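Local coordinates for protein leucine aminopeptidase 2 (Saccharomyces cerevisiae, PDB 2XPZ) that acts as a zinc-dependent aminopeptidase that prefers di- and tripeptides and also has low epoxide hydrolase activity in vitro, at residues 125-130 and 140-145; 131-136 and 614-619; 35-40 and 169-174; 269-274 and 283-288. All blocks are in the same frame, centred on the assembly; numbering follows the deposited sequence.

Contact 1. Residues 125-130 and 140-145; sequences TALQWL and PYVFSQ
Q128 lays its aliphatic stem over one face of the F143 ring: CB is 3.8 Å from the ring centroid of F143, a CH-pi contact displaced toward the rim, and CG continues just past the rim, near CE1 and CZ of F143. A bend at chi2 (-54°) then lifts the Q128 amide away, turned 47° from the phenyl plane, and OE1 accepts a hydrogen bond from H619. L130, on the same side of the hairpin, takes another part of that ring, its CD1 lying at the edge 4.1 Å from F143 CE2. On the other side V142 places CG2 almost exactly above the six-membered ring of W129, 3.6 Å from the W129 centroid; this branch is the one anti to the V142 backbone N. With an alanine at W129, V142 CG2 would probably lose the aromatic surface it rests on, and a gap would open toward V39. Antiparallel ladder bonds set this register: Q128 N to F143 O (2.9 Å) is nearly straight, and L130 N to Y141 O (3.1 Å) repeats it. Where the strands end, Q145 N still reaches A126 O at 3.2 Å, while a water donates to both T125 O (2.7 Å) and Q145 O (2.6 Å), tying the substrate-binding Q145 to T125, just ahead of the partner strand. The two strands form a beta hairpin at one side of a four-stranded antiparallel sheet; strand 209-211 continues it beyond 141-144, through backbone bonds to V142 and S144, and the F143 ring also meets that of Y271 in the loop ahead of strand 282-284.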
# COMPACT_ATOMS: atom_id res chain seq x y z
N THR A 125 -2.76 -18.08 -3.91
CA THR A 125 -3.23 -16.71 -3.88
C THR A 125 -2.10 -15.76 -3.53
O THR A 125 -2.36 -14.63 -3.13
CB THR A 125 -4.42 -16.52 -2.90
OG1 THR A 125 -3.98 -16.69 -1.55
CG2 THR A 125 -5.51 -17.53 -3.20
N ALA A 126 -0.86 -16.21 -3.71
CA ALA A 126 0.32 -15.40 -3.37
C ALA A 126 1.04 -14.85 -4.58
O ALA A 126 1.79 -13.88 -4.46
CB ALA A 126 1.29 -16.20 -2.54
N LEU A 127 0.82 -15.46 -5.74
CA LEU A 127 1.56 -15.08 -6.93
C LEU A 127 0.63 -14.60 -8.04
O LEU A 127 -0.38 -15.24 -8.34
CB LEU A 127 2.43 -16.24 -7.42
CG LEU A 127 3.54 -16.77 -6.49
CD1 LEU A 127 4.06 -18.09 -7.00
CD2 LEU A 127 4.69 -15.78 -6.36
N GLN A 128 0.97 -13.46 -8.64
CA GLN A 128 0.21 -12.89 -9.75
C GLN A 128 0.96 -13.14 -11.04
O GLN A 128 2.09 -12.71 -11.20
CB GLN A 128 0.02 -11.38 -9.58
CG GLN A 128 -0.67 -10.97 -8.32
CD GLN A 128 -1.99 -11.66 -8.18
OE1 GLN A 128 -2.61 -12.03 -9.17
NE2 GLN A 128 -2.42 -11.84 -6.94
N TRP A 129 0.32 -13.83 -11.98
CA TRP A 129 0.99 -14.15 -13.23
C TRP A 129 0.39 -13.31 -14.35
O TRP A 129 -0.82 -13.16 -14.46
CB TRP A 129 0.90 -15.64 -13.55
CG TRP A 129 1.55 -16.49 -12.51
CD1 TRP A 129 0.99 -16.93 -11.36
CD2 TRP A 129 2.90 -16.98 -12.53
NE1 TRP A 129 1.90 -17.67 -10.65
CE2 TRP A 129 3.08 -17.72 -11.35
CE3 TRP A 129 3.96 -16.88 -13.43
CZ2 TRP A 129 4.28 -18.35 -11.04
CZ3 TRP A 129 5.15 -17.51 -13.12
CH2 TRP A 129 5.30 -18.24 -11.94
N LEU A 130 1.28 -12.76 -15.16
CA LEU A 130 0.88 -12.02 -16.34
C LEU A 130 1.52 -12.71 -17.53
O LEU A 130 2.69 -13.05 -17.48
CB LEU A 130 1.34 -10.56 -16.21
CG LEU A 130 0.76 -9.89 -14.96
CD1 LEU A 130 1.25 -8.48 -14.83
CD2 LEU A 130 -0.76 -9.94 -15.01
N PRO A 140 6.89 -12.75 -20.17
CA PRO A 140 6.10 -13.07 -18.98
C PRO A 140 6.59 -12.26 -17.77
O PRO A 140 7.73 -11.81 -17.77
CB PRO A 140 6.37 -14.56 -18.76
CG PRO A 140 6.72 -15.07 -20.08
CD PRO A 140 7.46 -13.96 -20.78
N TYR A 141 5.73 -12.07 -16.78
CA TYR A 141 6.10 -11.38 -15.55
C TYR A 141 5.44 -12.10 -14.41
O TYR A 141 4.37 -12.68 -14.58
CB TYR A 141 5.60 -9.94 -15.59
CG TYR A 141 6.17 -9.02 -14.53
CD1 TYR A 141 5.42 -8.66 -13.41
CD2 TYR A 141 7.42 -8.45 -14.68
CE1 TYR A 141 5.92 -7.80 -12.47
CE2 TYR A 141 7.93 -7.59 -13.73
CZ TYR A 141 7.17 -7.27 -12.63
OH TYR A 141 7.67 -6.41 -11.69
N VAL A 142 6.08 -12.10 -13.26
CA VAL A 142 5.42 -12.57 -12.05
C VAL A 142 5.87 -11.73 -10.87
O VAL A 142 7.04 -11.37 -10.76
CB VAL A 142 5.68 -14.06 -11.76
CG1 VAL A 142 7.16 -14.33 -11.47
CG2 VAL A 142 4.81 -14.52 -10.59
N PHE A 143 4.91 -11.39 -10.01
CA PHE A 143 5.20 -10.70 -8.76
C PHE A 143 4.33 -11.29 -7.67
O PHE A 143 3.25 -11.81 -7.95
CB PHE A 143 5.02 -9.18 -8.89
CG PHE A 143 3.60 -8.74 -9.18
CD1 PHE A 143 2.77 -8.34 -8.14
CD2 PHE A 143 3.12 -8.68 -10.47
CE1 PHE A 143 1.47 -7.93 -8.39
CE2 PHE A 143 1.82 -8.27 -10.73
CZ PHE A 143 1.00 -7.90 -9.68
N SER A 144 4.80 -11.26 -6.43
CA SER A 144 4.00 -11.69 -5.29
C SER A 144 3.34 -10.51 -4.58
O SER A 144 3.90 -9.41 -4.50
CB SER A 144 4.86 -12.48 -4.30
OG SER A 144 5.75 -11.62 -3.61
N GLN A 145 2.13 -10.75 -4.07
CA GLN A 145 1.44 -9.83 -3.18
C GLN A 145 1.01 -10.60 -1.92
O GLN A 145 -0.01 -11.30 -1.92
CB GLN A 145 0.20 -9.24 -3.88
CG GLN A 145 -0.74 -8.48 -2.97
CD GLN A 145 -0.15 -7.18 -2.53
OE1 GLN A 145 0.32 -7.05 -1.40
NE2 GLN A 145 -0.15 -6.20 -3.43
O HOH W 1 -1.65 -12.13 -3.72

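Contact 2. Residues 131-136 and 614-619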
# COMPACT_ATOMS: atom_id res chain seq x y z
N ASN A 131 0.75 -12.94 -18.58
CA ASN A 131 1.32 -13.51 -19.80
C ASN A 131 2.02 -12.42 -20.63
O ASN A 131 2.26 -11.31 -20.15
CB ASN A 131 0.27 -14.28 -20.61
CG ASN A 131 -0.86 -13.41 -21.05
OD1 ASN A 131 -0.65 -12.27 -21.43
ND2 ASN A 131 -2.10 -13.92 -20.97
N SER A 132 2.35 -12.72 -21.87
CA SER A 132 3.17 -11.83 -22.69
C SER A 132 2.35 -10.71 -23.38
O SER A 132 2.90 -9.71 -23.88
CB SER A 132 3.88 -12.67 -23.74
OG SER A 132 4.77 -11.90 -24.50
N LYS A 133 1.03 -10.88 -23.40
CA LYS A 133 0.09 -9.89 -23.91
C LYS A 133 -0.14 -8.80 -22.85
O LYS A 133 -0.64 -7.71 -23.15
CB LYS A 133 -1.24 -10.59 -24.23
CG LYS A 133 -1.61 -10.66 -25.71
CD LYS A 133 -3.05 -11.12 -25.91
CE LYS A 133 -3.33 -12.45 -25.20
NZ LYS A 133 -4.78 -12.82 -25.23
N GLN A 134 0.23 -9.11 -21.61
CA GLN A 134 -0.11 -8.29 -20.46
C GLN A 134 1.01 -7.35 -19.99
O GLN A 134 0.86 -6.60 -19.02
CB GLN A 134 -0.62 -9.17 -19.31
CG GLN A 134 -2.07 -9.62 -19.49
CD GLN A 134 -2.38 -11.00 -18.93
OE1 GLN A 134 -1.74 -11.45 -17.99
NE2 GLN A 134 -3.37 -11.67 -19.51
N THR A 135 2.14 -7.40 -20.69
CA THR A 135 3.24 -6.48 -20.41
C THR A 135 3.68 -5.81 -21.70
O THR A 135 3.66 -6.41 -22.76
CB THR A 135 4.45 -7.19 -19.75
OG1 THR A 135 5.33 -7.70 -20.76
CG2 THR A 135 3.99 -8.34 -18.86
N LYS A 136 4.06 -4.55 -21.61
CA LYS A 136 4.47 -3.82 -22.80
C LYS A 136 5.77 -4.38 -23.36
O LYS A 136 6.04 -4.26 -24.56
CB LYS A 136 4.61 -2.33 -22.49
CG LYS A 136 4.71 -1.48 -23.74
CD LYS A 136 3.84 -2.05 -24.84
CE LYS A 136 2.77 -1.08 -25.28
NZ LYS A 136 1.75 -1.76 -26.13
N PHE A 614 -9.02 -4.55 -25.43
CA PHE A 614 -8.02 -4.52 -24.36
C PHE A 614 -8.26 -5.49 -23.22
O PHE A 614 -7.46 -5.56 -22.29
CB PHE A 614 -7.87 -3.10 -23.79
CG PHE A 614 -7.43 -2.07 -24.80
CD1 PHE A 614 -8.23 -0.98 -25.09
CD2 PHE A 614 -6.20 -2.18 -25.44
CE1 PHE A 614 -7.82 -0.02 -26.00
CE2 PHE A 614 -5.79 -1.23 -26.35
CZ PHE A 614 -6.61 -0.15 -26.63
N LYS A 615 -9.35 -6.25 -23.27
CA LYS A 615 -9.69 -7.17 -22.18
C LYS A 615 -8.53 -8.06 -21.73
O LYS A 615 -8.16 -8.07 -20.57
CB LYS A 615 -10.91 -8.03 -22.53
CG LYS A 615 -10.75 -8.99 -23.70
CD LYS A 615 -11.99 -9.84 -23.87
CE LYS A 615 -11.76 -11.02 -24.78
NZ LYS A 615 -11.39 -10.60 -26.15
N ASP A 616 -7.95 -8.80 -22.67
CA ASP A 616 -6.90 -9.75 -22.35
C ASP A 616 -5.51 -9.12 -22.09
O ASP A 616 -4.53 -9.86 -21.98
CB ASP A 616 -6.79 -10.81 -23.47
CG ASP A 616 -7.92 -11.84 -23.42
OD1 ASP A 616 -8.37 -12.19 -22.31
OD2 ASP A 616 -8.33 -12.33 -24.50
N THR A 617 -5.43 -7.79 -22.01
CA THR A 617 -4.15 -7.10 -21.70
C THR A 617 -4.04 -6.64 -20.24
O THR A 617 -2.94 -6.32 -19.78
CB THR A 617 -3.87 -5.86 -22.60
OG1 THR A 617 -4.88 -4.87 -22.40
CG2 THR A 617 -3.78 -6.25 -24.07
N TYR A 618 -5.17 -6.58 -19.54
CA TYR A 618 -5.18 -6.23 -18.12
C TYR A 618 -4.88 -7.45 -17.27
O TYR A 618 -4.89 -8.58 -17.76
CB TYR A 618 -6.53 -5.65 -17.70
CG TYR A 618 -7.01 -4.51 -18.56
CD1 TYR A 618 -6.34 -3.29 -18.58
CD2 TYR A 618 -8.14 -4.65 -19.36
CE1 TYR A 618 -6.78 -2.25 -19.38
CE2 TYR A 618 -8.58 -3.62 -20.16
CZ TYR A 618 -7.90 -2.42 -20.16
OH TYR A 618 -8.35 -1.40 -20.96
N HIS A 619 -4.61 -7.22 -16.00
CA HIS A 619 -4.44 -8.32 -15.07
C HIS A 619 -5.76 -9.07 -15.00
O HIS A 619 -6.81 -8.44 -14.90
CB HIS A 619 -4.06 -7.78 -13.71
CG HIS A 619 -3.84 -8.84 -12.68
ND1 HIS A 619 -4.90 -9.54 -12.10
CD2 HIS A 619 -2.73 -9.32 -12.11
CE1 HIS A 619 -4.42 -10.40 -11.24
NE2 HIS A 619 -3.10 -10.30 -11.21
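The carboxamide of Q134 meets the backbone of the turn 615-617 with its edge: NE2 donates to D616 O at 3.3 Å, and that oxygen lies within 2° of the amide plane of Q134. The D616 carbonyl, in contrast, is met from well above its own plane (46°). Within 614-619, T617 OG1 sits over the centre of the Y618 ring while donating to F614 O. Nearer the Q134 backbone, CG touches two carbonyl oxygens in succession, 3.4 Å from T617 O and 3.5 Å from Y618 O. OE1 of the same amide turns back to its own loop and accepts from N131 N at 3.0 Å, so both ends of the group are held. A leucine at Q134 would probably leave D616 O and N131 N without these partners and loosen the hold of 131-136 on 614-619. Beside this, K133 NZ forms a long salt bridge to D616 OD2 (3.7 Å), while K623 takes OD1. N131 OD1 accepts from K133 N, closing an Asx turn. The contact thus joins the hairpin loop between strands 127-130 and 141-144 to the C-terminal helical region, where H619 is the N-cap of helix 620-629.

Contact 3. Residues 35-40 and 169-174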
# COMPACT_ATOMS: atom_id res chain seq x y z
N LEU A 35 14.88 -19.64 1.54
CA LEU A 35 14.00 -20.04 0.45
C LEU A 35 14.83 -20.49 -0.77
O LEU A 35 15.64 -19.72 -1.28
CB LEU A 35 13.07 -18.88 0.07
CG LEU A 35 12.04 -18.40 1.09
CD1 LEU A 35 11.55 -17.00 0.72
CD2 LEU A 35 10.86 -19.37 1.20
N ASN A 36 14.65 -21.73 -1.21
CA ASN A 36 15.28 -22.20 -2.45
C ASN A 36 14.22 -22.49 -3.47
O ASN A 36 13.66 -23.59 -3.51
CB ASN A 36 16.17 -23.42 -2.23
CG ASN A 36 17.16 -23.61 -3.34
OD1 ASN A 36 17.94 -22.71 -3.66
ND2 ASN A 36 17.15 -24.78 -3.96
N LEU A 37 13.95 -21.49 -4.30
CA LEU A 37 12.78 -21.48 -5.18
C LEU A 37 13.15 -21.48 -6.66
O LEU A 37 14.20 -20.98 -7.06
CB LEU A 37 11.92 -20.25 -4.86
CG LEU A 37 11.60 -20.01 -3.40
CD1 LEU A 37 11.23 -18.56 -3.19
CD2 LEU A 37 10.48 -20.94 -2.95
N SER A 38 12.26 -22.04 -7.47
CA SER A 38 12.45 -22.11 -8.90
C SER A 38 11.18 -21.60 -9.58
O SER A 38 10.09 -22.16 -9.38
CB SER A 38 12.76 -23.56 -9.33
OG SER A 38 13.32 -23.63 -10.63
N VAL A 39 11.31 -20.54 -10.38
CA VAL A 39 10.20 -19.94 -11.10
C VAL A 39 9.96 -20.62 -12.45
O VAL A 39 10.83 -20.63 -13.33
CB VAL A 39 10.42 -18.41 -11.29
CG1 VAL A 39 9.36 -17.81 -12.19
CG2 VAL A 39 10.41 -17.70 -9.96
N SER A 40 8.78 -21.22 -12.59
CA SER A 40 8.37 -21.77 -13.86
C SER A 40 7.24 -20.91 -14.41
O SER A 40 6.13 -20.93 -13.87
CB SER A 40 7.89 -23.20 -13.68
OG SER A 40 7.52 -23.77 -14.92
N ALA A 169 17.79 -16.11 0.17
CA ALA A 169 16.92 -16.68 -0.85
C ALA A 169 17.64 -16.95 -2.16
O ALA A 169 18.31 -16.06 -2.69
CB ALA A 169 15.73 -15.77 -1.11
N SER A 170 17.49 -18.17 -2.66
CA SER A 170 18.01 -18.59 -3.95
C SER A 170 16.84 -18.85 -4.86
O SER A 170 16.09 -19.80 -4.65
CB SER A 170 18.81 -19.87 -3.82
OG SER A 170 20.06 -19.62 -3.20
N ILE A 171 16.67 -18.01 -5.86
CA ILE A 171 15.55 -18.13 -6.77
C ILE A 171 16.07 -18.31 -8.18
O ILE A 171 16.90 -17.53 -8.65
CB ILE A 171 14.63 -16.88 -6.70
CG1 ILE A 171 14.16 -16.67 -5.27
CG2 ILE A 171 13.45 -17.03 -7.65
CD1 ILE A 171 13.84 -15.25 -4.97
N GLU A 172 15.59 -19.36 -8.85
CA GLU A 172 15.98 -19.65 -10.23
C GLU A 172 14.84 -19.31 -11.19
O GLU A 172 13.67 -19.53 -10.89
CB GLU A 172 16.39 -21.11 -10.39
CG GLU A 172 17.19 -21.38 -11.65
CD GLU A 172 16.67 -22.56 -12.44
OE1 GLU A 172 15.65 -23.16 -12.05
OE2 GLU A 172 17.30 -22.90 -13.47
N SER A 173 15.19 -18.77 -12.35
CA SER A 173 14.18 -18.27 -13.27
C SER A 173 14.83 -18.04 -14.63
O SER A 173 15.98 -17.62 -14.71
CB SER A 173 13.56 -16.96 -12.73
OG SER A 173 12.30 -16.66 -13.32
N PRO A 174 14.10 -18.36 -15.71
CA PRO A 174 14.58 -18.02 -17.05
C PRO A 174 14.72 -16.51 -17.22
O PRO A 174 15.48 -16.05 -18.07
CB PRO A 174 13.46 -18.55 -17.96
CG PRO A 174 12.32 -18.91 -17.06
CD PRO A 174 12.90 -19.20 -15.74
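V39 N donates to E172 O at 2.6 Å, the shortest bond between these strands and a nearly straight one, with 172° at the hydrogen. S38 CA also lies 3.5 Å from E172 O, in a bent CA-H...O contact. Three further backbone bonds continue the parallel ladder: E172 N to L37 O (2.8 Å), L37 N to S170 O (2.7 Å) and S170 N to L35 O (2.8 Å). Residues 35, 37 and 39 of one strand therefore supply the bonding groups, and 170 and 172 answer from the other. A side-chain bond is added where S38 OG, turned anti to its own backbone N (chi1 -163°), donates to E172 OE1 at 2.8 Å, meeting the carboxylate oxygen almost along its C-O bond. The opposite face of the sheet is apolar. L37 and I171 run side by side, CD1 of L37 against CG1 of I171, and V39 comes in at a slant to bring its CG2 3.9 Å from I171 CG2. Just past the end of strand 165-172, the S173 hydroxyl, which bonds to S211, packs against CB and CG1 of V39. Strand 45-56 flanks this pair on one side and strand 193-199 on the other, so both strands lie inside the large mixed sheet of the N-terminal domain. The chemistry divides accordingly: N36, S38, S170 and E172 make one face polar, with the S38 hydroxyl probably stabilising the E172 carboxylate, whereas L35, L37, A169 and I171 give the other face its hydrophobic packing.

Contact 4. Residues 269-274 and 283-288; sequences DSYPYG and FATPTL
Y271, in the loop that joins parallel strands 264-266 and 282-284 in the mixed sheet of the M1 catalytic domain, reaches F283; P272, Y273 and G274 of the same loop belong to the substrate-binding site. Y271 OH rests 3.9 Å from F283 CB and close to the plane of the F283 ring, at its edge; the two side chains cross at about a right angle. The extended first torsion of Y271 (chi1 -177°) carries its ring this far. Along its own rim the Y271 ring meets T285, CD2 lying 4.3 Å from T285 CB. P286 CG lies against D269 CA at 4.1 Å. No direct hydrogen bond spans the two segments, and water does that work instead. One molecule donates to Y271 O at 2.6 Å, with weak links to D269 O and T285 OG1. Beside G274 a second water accepts from T285 N at 3.2 Å and makes a weak bond to G274 O. Farther out, backbone bonds from A284 to L265 and N267 hold strand 282-284 beside strand 264-266. F283 likewise bonds to M276 through the backbone. At the start of the loop, D269 OD2 is paired with R231 NH2 in a salt bridge.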
# COMPACT_ATOMS: atom_id res chain seq x y z
N ASP A 269 2.86 -2.77 -16.65
CA ASP A 269 1.73 -1.86 -16.87
C ASP A 269 0.36 -2.42 -16.43
O ASP A 269 -0.62 -1.68 -16.28
CB ASP A 269 1.62 -1.45 -18.34
CG ASP A 269 2.77 -0.58 -18.83
OD1 ASP A 269 2.76 0.66 -18.57
OD2 ASP A 269 3.69 -1.16 -19.47
N SER A 270 0.30 -3.73 -16.24
CA SER A 270 -0.90 -4.52 -16.11
C SER A 270 -1.11 -4.79 -14.63
O SER A 270 -2.12 -5.39 -14.20
CB SER A 270 -0.58 -5.81 -16.85
OG SER A 270 -1.39 -6.88 -16.55
N TYR A 271 -0.12 -4.33 -13.87
CA TYR A 271 -0.09 -4.30 -12.42
C TYR A 271 -1.28 -3.53 -11.90
O TYR A 271 -1.43 -2.35 -12.19
CB TYR A 271 1.22 -3.66 -11.97
CG TYR A 271 1.45 -3.62 -10.46
CD1 TYR A 271 1.85 -4.76 -9.77
CD2 TYR A 271 1.27 -2.45 -9.72
CE1 TYR A 271 2.06 -4.72 -8.38
CE2 TYR A 271 1.48 -2.41 -8.34
CZ TYR A 271 1.88 -3.55 -7.67
OH TYR A 271 2.09 -3.51 -6.30
N PRO A 272 -2.16 -4.20 -11.18
CA PRO A 272 -3.44 -3.54 -10.94
C PRO A 272 -3.47 -2.83 -9.60
O PRO A 272 -4.41 -2.08 -9.32
CB PRO A 272 -4.43 -4.71 -10.92
CG PRO A 272 -3.58 -5.96 -10.72
CD PRO A 272 -2.13 -5.55 -10.61
N TYR A 273 -2.44 -3.05 -8.80
CA TYR A 273 -2.42 -2.58 -7.43
C TYR A 273 -1.84 -1.18 -7.32
O TYR A 273 -1.65 -0.50 -8.33
CB TYR A 273 -1.63 -3.56 -6.55
CG TYR A 273 -2.14 -4.98 -6.65
CD1 TYR A 273 -3.30 -5.36 -6.01
CD2 TYR A 273 -1.46 -5.93 -7.40
CE1 TYR A 273 -3.78 -6.65 -6.10
CE2 TYR A 273 -1.92 -7.23 -7.50
CZ TYR A 273 -3.09 -7.58 -6.84
OH TYR A 273 -3.57 -8.87 -6.93
N GLY A 274 -1.56 -0.73 -6.10
CA GLY A 274 -1.06 0.62 -5.91
C GLY A 274 0.27 0.72 -5.19
O GLY A 274 0.63 1.79 -4.72
N PHE A 283 7.72 -2.12 -4.35
CA PHE A 283 6.93 -2.32 -5.56
C PHE A 283 6.17 -1.04 -5.84
O PHE A 283 5.36 -0.60 -5.03
CB PHE A 283 5.93 -3.45 -5.39
CG PHE A 283 6.55 -4.82 -5.47
CD1 PHE A 283 7.83 -5.05 -5.01
CD2 PHE A 283 5.83 -5.89 -5.98
CE1 PHE A 283 8.39 -6.30 -5.08
CE2 PHE A 283 6.38 -7.14 -6.04
CZ PHE A 283 7.66 -7.35 -5.59
N ALA A 284 6.44 -0.44 -6.99
CA ALA A 284 5.80 0.81 -7.34
C ALA A 284 4.95 0.64 -8.58
O ALA A 284 5.18 -0.26 -9.38
CB ALA A 284 6.85 1.89 -7.56
N THR A 285 3.95 1.49 -8.72
CA THR A 285 3.08 1.45 -9.88
C THR A 285 3.65 2.36 -10.98
O THR A 285 4.27 3.38 -10.69
CB THR A 285 1.62 1.83 -9.50
OG1 THR A 285 0.76 1.72 -10.64
CG2 THR A 285 1.55 3.24 -8.94
N PRO A 286 3.48 1.97 -12.25
CA PRO A 286 3.97 2.79 -13.37
C PRO A 286 3.26 4.14 -13.48
O PRO A 286 3.81 5.06 -14.09
CB PRO A 286 3.66 1.92 -14.59
CG PRO A 286 3.54 0.55 -14.07
CD PRO A 286 2.93 0.69 -12.71
N THR A 287 2.07 4.26 -12.89
CA THR A 287 1.34 5.53 -12.90
C THR A 287 2.05 6.52 -11.99
O THR A 287 1.59 7.64 -11.78
CB THR A 287 -0.14 5.38 -12.47
OG1 THR A 287 -0.23 5.14 -11.06
CG2 THR A 287 -0.83 4.26 -13.24
N LEU A 288 3.17 6.13 -11.50
CA LEU A 288 4.03 7.04 -10.75
C LEU A 288 4.89 7.80 -11.72
O LEU A 288 5.39 8.88 -11.43
CB LEU A 288 4.91 6.29 -9.75
CG LEU A 288 4.33 5.66 -8.47
CD1 LEU A 288 5.42 5.59 -7.40
CD2 LEU A 288 3.11 6.42 -7.96
O HOH W 2 -0.16 -0.28 -13.21
O HOH W 3 3.12 3.36 -6.29

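How the contacts relate
Contact 1 lies between the others: its centre is about 13 Å from those of contacts 2 and 4 and about 14 Å from that of contact 3, and it touches all three. Contacts 2 and 3, about 24 Å apart between centres, do not meet. In sequence, segment 35-40 comes first, then strands 127-130 and 141-144 with loop 131-136 between them, then segment 169-174, so that contact 1 is nested within contact 3. Contact 4 follows in the catalytic domain, and contact 2 closes only with residues 614-619. Contacts 1, 2 and 4 bring the N-terminal, catalytic and C-terminal regions side by side near the substrate site; contact 3 stays within the large N-terminal sheet.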